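Local coordinates for protein glucanase (Klebsiella pneumoniae, PDB 5GY3) that probably hydrolyses internal beta-1,4-glucosidic bonds in cellulose and related beta-glucans, as a family 8 glycoside hydrolase, at residues Asp1-Arg6 and Pro285-Lys290; Met36-Ala41 and Lys299-Leu304. All blocks are in the same frame, centred on the assembly; numbering follows the deposited sequence.

Contact 1 of 2, residues Asp1-Arg6 and Pro285-Lys290; sequences DTAWER and PQIDDK
R6 and I287 meet where the first turn of helix 2-11 lies against the loop 285-290, and the arginine is the side chain to trace outward. Its CB is 4.2 Å from CB of I287. With CG anti to the backbone N (chi1 -171°), the next methylene comes beside the isoleucine, CG of R6 being 3.8 Å from O of I287 and 4.0 Å from its CB. A bend at chi2 then turns CD away from a straight course. NE of R6 gives its N-H to a water at 2.9 Å, and that water donates in turn to O of I287 and to OD1 of D289. At the tip, NH2 of R6 bonds OD1 of D289 at 3.2 Å, with an N-H...O angle of 162°. The oxygen uses its syn lone pair and lies in the guanidinium plane, although the carboxylate plane is turned 63° from it. One carboxylate oxygen is thus gripped directly and through the water, at the exposed end of the contact. One turn back, CB of A3 packs 3.5 Å from O of P285 and 3.9 Å from CG1 of I287. The loop is the link between helices 268-278 and 293-307: P285 and I287 also touch helix 293-307, while W4, pointing away from the loop, packs on helix 29-41 and on Q300 of helix 293-307.

Contact 2 of 2, residues Met36-Ala41 and Lys299-Leu304; sequences MLLAVA and KQLVWL
L38 and Q300 bring helices 29-41 and 293-307 together through apolar contact, the segment axes passing 10.6 Å apart at a crossing angle of 52°. Both methyls of the leucine meet one atom: CD1 and CD2 of L38 each come to 3.7 Å from CB of Q300, and the two side chains cross at about a right angle. CD1 also lies near the amide end, 3.8 Å from CD of Q300. Among the purely aliphatic contacts, CD2 of L38 reaches CD2 of L301 and CD2 of L304, 4.3 Å in each case. Nearer the end of helix 29-41, CB of A41 rests 3.7 Å from CD1 of L304. L37 takes a lesser part, its O lying 4.3 Å from CD2 of L304; like L304, it touches R98 of helix 86-103. No hydrogen bond joins the segments. The polar end of Q300 is served within its own helix, NE2 bonding O of A296, while Y7 of helix 2-11 touches its side chain. With five of the six touching residues buried, this helix pair is held by close fit of leucine methyls, alanine CB and the aliphatic part of a glutamine, with no charge pairing between them.

In the fold
The centres of the two contacts are 12 Å apart, on the same side of the chain's centre: contact 1 at the surface, contact 2 deeper. Along the chain their segments alternate, 1-6, 36-41, 285-290 and 299-304, so each contact ties the N-terminal part to the C-terminal part. W4 of helix 2-11 joins them by packing on L38 and Q300, while NZ of K299 bonds O of Q286. Helices 2-11 and 29-41 thus pack with 293-307, the last helix of a fold that is, as in family 8, an (alpha/alpha)6 barrel. L301, in contact 2, has its side chain about 10 Å from that of D87, the predicted nucleophile; contact 1 lies away from that site.

Contact 1 of 2, residues Asp1-Arg6 and Pro285-Lys290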
loop_
_atom_site.group_PDB
_atom_site.type_symbol
_atom_site.label_atom_id
_atom_site.label_comp_id
_atom_site.label_asym_id
_atom_site.label_seq_id
_atom_site.Cartn_x
_atom_site.Cartn_y
_atom_site.Cartn_z
ATOM N N ASP A 1 2.449 -17.490 13.029
ATOM C CA ASP A 1 3.185 -17.262 14.274
ATOM C C ASP A 1 2.336 -16.514 15.310
ATOM O O ASP A 1 1.126 -16.325 15.131
ATOM C CB ASP A 1 4.481 -16.482 14.006
ATOM C CG ASP A 1 5.519 -17.298 13.248
ATOM O OD1 ASP A 1 5.476 -18.546 13.321
ATOM O OD2 ASP A 1 6.386 -16.688 12.583
ATOM N N THR A 2 2.976 -16.081 16.396
ATOM C CA THR A 2 2.225 -15.433 17.462
ATOM C C THR A 2 1.746 -14.050 17.038
ATOM O O THR A 2 0.610 -13.678 17.336
ATOM C CB THR A 2 3.058 -15.351 18.743
ATOM O OG1 THR A 2 3.410 -16.672 19.169
ATOM C CG2 THR A 2 2.258 -14.687 19.852
ATOM N N ALA A 3 2.583 -13.284 16.326
ATOM C CA ALA A 3 2.171 -11.950 15.888
ATOM C C ALA A 3 0.873 -12.015 15.094
ATOM O O ALA A 3 -0.073 -11.257 15.348
ATOM C CB ALA A 3 3.282 -11.292 15.061
ATOM N N TRP A 4 0.792 -12.960 14.155
ATOM C CA TRP A 4 -0.396 -13.101 13.320
ATOM C C TRP A 4 -1.616 -13.506 14.143
ATOM O O TRP A 4 -2.714 -12.984 13.929
ATOM C CB TRP A 4 -0.112 -14.119 12.207
ATOM C CG TRP A 4 -1.315 -14.554 11.430
ATOM C CD1 TRP A 4 -1.849 -15.812 11.390
ATOM C CD2 TRP A 4 -2.125 -13.747 10.577
ATOM N NE1 TRP A 4 -2.951 -15.835 10.570
ATOM C CE2 TRP A 4 -3.145 -14.579 10.059
ATOM C CE3 TRP A 4 -2.102 -12.396 10.207
ATOM C CZ2 TRP A 4 -4.123 -14.110 9.188
ATOM C CZ3 TRP A 4 -3.074 -11.934 9.344
ATOM C CH2 TRP A 4 -4.068 -12.788 8.837
ATOM N N GLU A 5 -1.453 -14.444 15.083
ATOM C CA GLU A 5 -2.576 -14.804 15.946
ATOM C C GLU A 5 -3.053 -13.606 16.761
ATOM O O GLU A 5 -4.262 -13.367 16.882
ATOM C CB GLU A 5 -2.188 -15.960 16.867
ATOM C CG GLU A 5 -1.971 -17.269 16.134
ATOM C CD GLU A 5 -3.234 -17.761 15.460
ATOM O OE1 GLU A 5 -4.326 -17.607 16.052
ATOM O OE2 GLU A 5 -3.138 -18.297 14.336
ATOM N N ARG A 6 -2.117 -12.831 17.314
ATOM C CA ARG A 6 -2.507 -11.652 18.083
ATOM C C ARG A 6 -3.188 -10.616 17.193
ATOM O O ARG A 6 -4.125 -9.935 17.621
ATOM C CB ARG A 6 -1.280 -11.063 18.777
ATOM C CG ARG A 6 -1.592 -9.967 19.761
ATOM C CD ARG A 6 -2.693 -10.390 20.727
ATOM N NE ARG A 6 -3.000 -9.345 21.704
ATOM C CZ ARG A 6 -4.049 -9.374 22.521
ATOM N NH1 ARG A 6 -4.899 -10.393 22.472
ATOM N NH2 ARG A 6 -4.254 -8.381 23.381
ATOM N N PRO A 285 8.443 -9.593 14.358
ATOM C CA PRO A 285 7.685 -8.586 15.104
ATOM C C PRO A 285 6.869 -9.190 16.234
ATOM O O PRO A 285 6.495 -10.364 16.212
ATOM C CB PRO A 285 6.772 -7.973 14.037
ATOM C CG PRO A 285 6.552 -9.095 13.078
ATOM C CD PRO A 285 7.881 -9.813 13.014
ATOM N N GLN A 286 6.596 -8.355 17.226
ATOM C CA GLN A 286 5.645 -8.638 18.285
ATOM C C GLN A 286 4.565 -7.565 18.256
ATOM O O GLN A 286 4.865 -6.382 18.084
ATOM C CB GLN A 286 6.344 -8.667 19.650
ATOM C CG GLN A 286 7.345 -9.812 19.803
ATOM C CD GLN A 286 8.026 -9.825 21.166
ATOM O OE1 GLN A 286 7.913 -8.875 21.942
ATOM N NE2 GLN A 286 8.733 -10.911 21.461
ATOM N N ILE A 287 3.314 -7.978 18.412
ATOM C CA ILE A 287 2.169 -7.071 18.385
ATOM C C ILE A 287 1.850 -6.719 19.835
ATOM O O ILE A 287 1.246 -7.526 20.558
ATOM C CB ILE A 287 0.965 -7.706 17.676
ATOM C CG1 ILE A 287 1.335 -8.126 16.249
ATOM C CG2 ILE A 287 -0.218 -6.784 17.660
ATOM C CD1 ILE A 287 2.071 -7.070 15.468
ATOM N N ASP A 288 2.243 -5.521 20.274
ATOM C CA ASP A 288 1.927 -5.115 21.635
ATOM C C ASP A 288 0.572 -4.392 21.674
ATOM O O ASP A 288 0.023 -3.963 20.650
ATOM C CB ASP A 288 3.006 -4.202 22.206
ATOM C CG ASP A 288 3.149 -2.933 21.424
ATOM O OD1 ASP A 288 3.060 -2.951 20.189
ATOM O OD2 ASP A 288 3.426 -1.921 22.064
ATOM N N ASP A 289 0.030 -4.250 22.890
ATOM C CA ASP A 289 -1.226 -3.518 23.060
ATOM C C ASP A 289 -1.105 -2.065 22.632
ATOM O O ASP A 289 -2.115 -1.434 22.300
ATOM C CB ASP A 289 -1.689 -3.600 24.519
ATOM C CG ASP A 289 -2.035 -5.018 24.933
ATOM O OD1 ASP A 289 -2.546 -5.778 24.078
ATOM O OD2 ASP A 289 -1.805 -5.374 26.110
ATOM N N LYS A 290 0.108 -1.526 22.615
ATOM C CA LYS A 290 0.331 -0.170 22.142
ATOM C C LYS A 290 0.322 -0.060 20.613
ATOM O O LYS A 290 0.299 1.055 20.086
ATOM C CB LYS A 290 1.652 0.344 22.742
ATOM C CG LYS A 290 2.011 1.757 22.408
ATOM C CD LYS A 290 0.785 2.608 22.413
ATOM C CE LYS A 290 1.088 3.869 23.067
ATOM N NZ LYS A 290 2.015 4.688 22.286
HETATM O O HOH W 1 -1.664 -6.847 21.379
#

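Contact 2 of 2, residues Met36-Ala41 and Lys299-Leu304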
loop_
_atom_site.group_PDB
_atom_site.type_symbol
_atom_site.label_atom_id
_atom_site.label_comp_id
_atom_site.label_asym_id
_atom_site.label_seq_id
_atom_site.Cartn_x
_atom_site.Cartn_y
_atom_site.Cartn_z
ATOM N N MET A 36 -5.031 -10.344 3.898
ATOM C CA MET A 36 -4.964 -11.493 2.994
ATOM C C MET A 36 -3.520 -11.867 2.675
ATOM O O MET A 36 -3.178 -13.053 2.630
ATOM C CB MET A 36 -5.742 -11.209 1.712
ATOM C CG MET A 36 -7.248 -11.245 1.890
ATOM S SD MET A 36 -8.182 -10.584 0.497
ATOM C CE MET A 36 -7.778 -11.745 -0.816
ATOM N N LEU A 37 -2.659 -10.870 2.443
ATOM C CA LEU A 37 -1.234 -11.143 2.247
ATOM C C LEU A 37 -0.640 -11.849 3.458
ATOM O O LEU A 37 0.102 -12.830 3.322
ATOM C CB LEU A 37 -0.470 -9.839 1.987
ATOM C CG LEU A 37 -0.573 -9.200 0.608
ATOM C CD1 LEU A 37 0.028 -7.781 0.638
ATOM C CD2 LEU A 37 0.149 -10.061 -0.421
ATOM N N LEU A 38 -0.937 -11.340 4.654
ATOM C CA LEU A 38 -0.380 -11.934 5.863
ATOM C C LEU A 38 -0.970 -13.316 6.137
ATOM O O LEU A 38 -0.283 -14.178 6.698
ATOM C CB LEU A 38 -0.595 -10.992 7.052
ATOM C CG LEU A 38 0.129 -9.634 6.981
ATOM C CD1 LEU A 38 -0.253 -8.758 8.158
ATOM C CD2 LEU A 38 1.640 -9.803 6.925
ATOM N N ALA A 39 -2.223 -13.552 5.744
ATOM C CA ALA A 39 -2.788 -14.891 5.905
ATOM C C ALA A 39 -2.046 -15.907 5.041
ATOM O O ALA A 39 -1.763 -17.021 5.494
ATOM C CB ALA A 39 -4.280 -14.883 5.579
ATOM N N VAL A 40 -1.697 -15.537 3.806
ATOM C CA VAL A 40 -0.889 -16.431 2.970
ATOM C C VAL A 40 0.466 -16.675 3.619
ATOM O O VAL A 40 0.939 -17.818 3.712
ATOM C CB VAL A 40 -0.714 -15.849 1.556
ATOM C CG1 VAL A 40 0.173 -16.775 0.723
ATOM C CG2 VAL A 40 -2.054 -15.621 0.890
ATOM N N ALA A 41 1.108 -15.596 4.077
ATOM C CA ALA A 41 2.442 -15.697 4.662
ATOM C C ALA A 41 2.459 -16.587 5.897
ATOM O O ALA A 41 3.472 -17.237 6.186
ATOM C CB ALA A 41 2.957 -14.305 5.007
ATOM N N LYS A 299 4.335 -3.605 10.991
ATOM C CA LYS A 299 5.325 -4.485 11.600
ATOM C C LYS A 299 5.416 -5.806 10.851
ATOM O O LYS A 299 6.513 -6.314 10.598
ATOM C CB LYS A 299 4.976 -4.745 13.063
ATOM C CG LYS A 299 5.296 -3.602 14.012
ATOM C CD LYS A 299 5.062 -4.076 15.435
ATOM C CE LYS A 299 5.585 -3.083 16.468
ATOM N NZ LYS A 299 5.365 -3.620 17.858
ATOM N N GLN A 300 4.270 -6.369 10.486
ATOM C CA GLN A 300 4.277 -7.677 9.851
ATOM C C GLN A 300 4.597 -7.594 8.368
ATOM O O GLN A 300 5.184 -8.531 7.821
ATOM C CB GLN A 300 2.936 -8.359 10.051
ATOM C CG GLN A 300 2.663 -8.734 11.486
ATOM C CD GLN A 300 1.240 -9.163 11.654
ATOM O OE1 GLN A 300 0.920 -10.347 11.529
ATOM N NE2 GLN A 300 0.364 -8.204 11.909
ATOM N N LEU A 301 4.193 -6.507 7.703
ATOM C CA LEU A 301 4.538 -6.332 6.296
ATOM C C LEU A 301 6.038 -6.141 6.121
ATOM O O LEU A 301 6.627 -6.625 5.143
ATOM C CB LEU A 301 3.784 -5.142 5.720
ATOM C CG LEU A 301 2.268 -5.275 5.625
ATOM C CD1 LEU A 301 1.660 -3.917 5.337
ATOM C CD2 LEU A 301 1.891 -6.290 4.544
ATOM N N VAL A 302 6.673 -5.438 7.065
ATOM C CA VAL A 302 8.125 -5.285 7.029
ATOM C C VAL A 302 8.800 -6.645 7.148
ATOM O O VAL A 302 9.740 -6.956 6.409
ATOM C CB VAL A 302 8.583 -4.308 8.132
ATOM C CG1 VAL A 302 10.076 -4.420 8.369
ATOM C CG2 VAL A 302 8.232 -2.889 7.726
ATOM N N TRP A 303 8.306 -7.489 8.057
ATOM C CA TRP A 303 8.856 -8.831 8.210
ATOM C C TRP A 303 8.676 -9.651 6.937
ATOM O O TRP A 303 9.617 -10.315 6.480
ATOM C CB TRP A 303 8.194 -9.526 9.399
ATOM C CG TRP A 303 8.744 -10.895 9.673
ATOM C CD1 TRP A 303 8.085 -12.084 9.543
ATOM C CD2 TRP A 303 10.073 -11.214 10.101
ATOM N NE1 TRP A 303 8.921 -13.124 9.879
ATOM C CE2 TRP A 303 10.146 -12.617 10.225
ATOM C CE3 TRP A 303 11.207 -10.449 10.400
ATOM C CZ2 TRP A 303 11.310 -13.272 10.633
ATOM C CZ3 TRP A 303 12.359 -11.098 10.806
ATOM C CH2 TRP A 303 12.401 -12.497 10.921
ATOM N N LEU A 304 7.479 -9.589 6.338
ATOM C CA LEU A 304 7.224 -10.276 5.074
ATOM C C LEU A 304 8.135 -9.769 3.965
ATOM O O LEU A 304 8.652 -10.557 3.162
ATOM C CB LEU A 304 5.764 -10.089 4.678
ATOM C CG LEU A 304 5.309 -10.842 3.437
ATOM C CD1 LEU A 304 5.691 -12.318 3.543
ATOM C CD2 LEU A 304 3.822 -10.685 3.298
#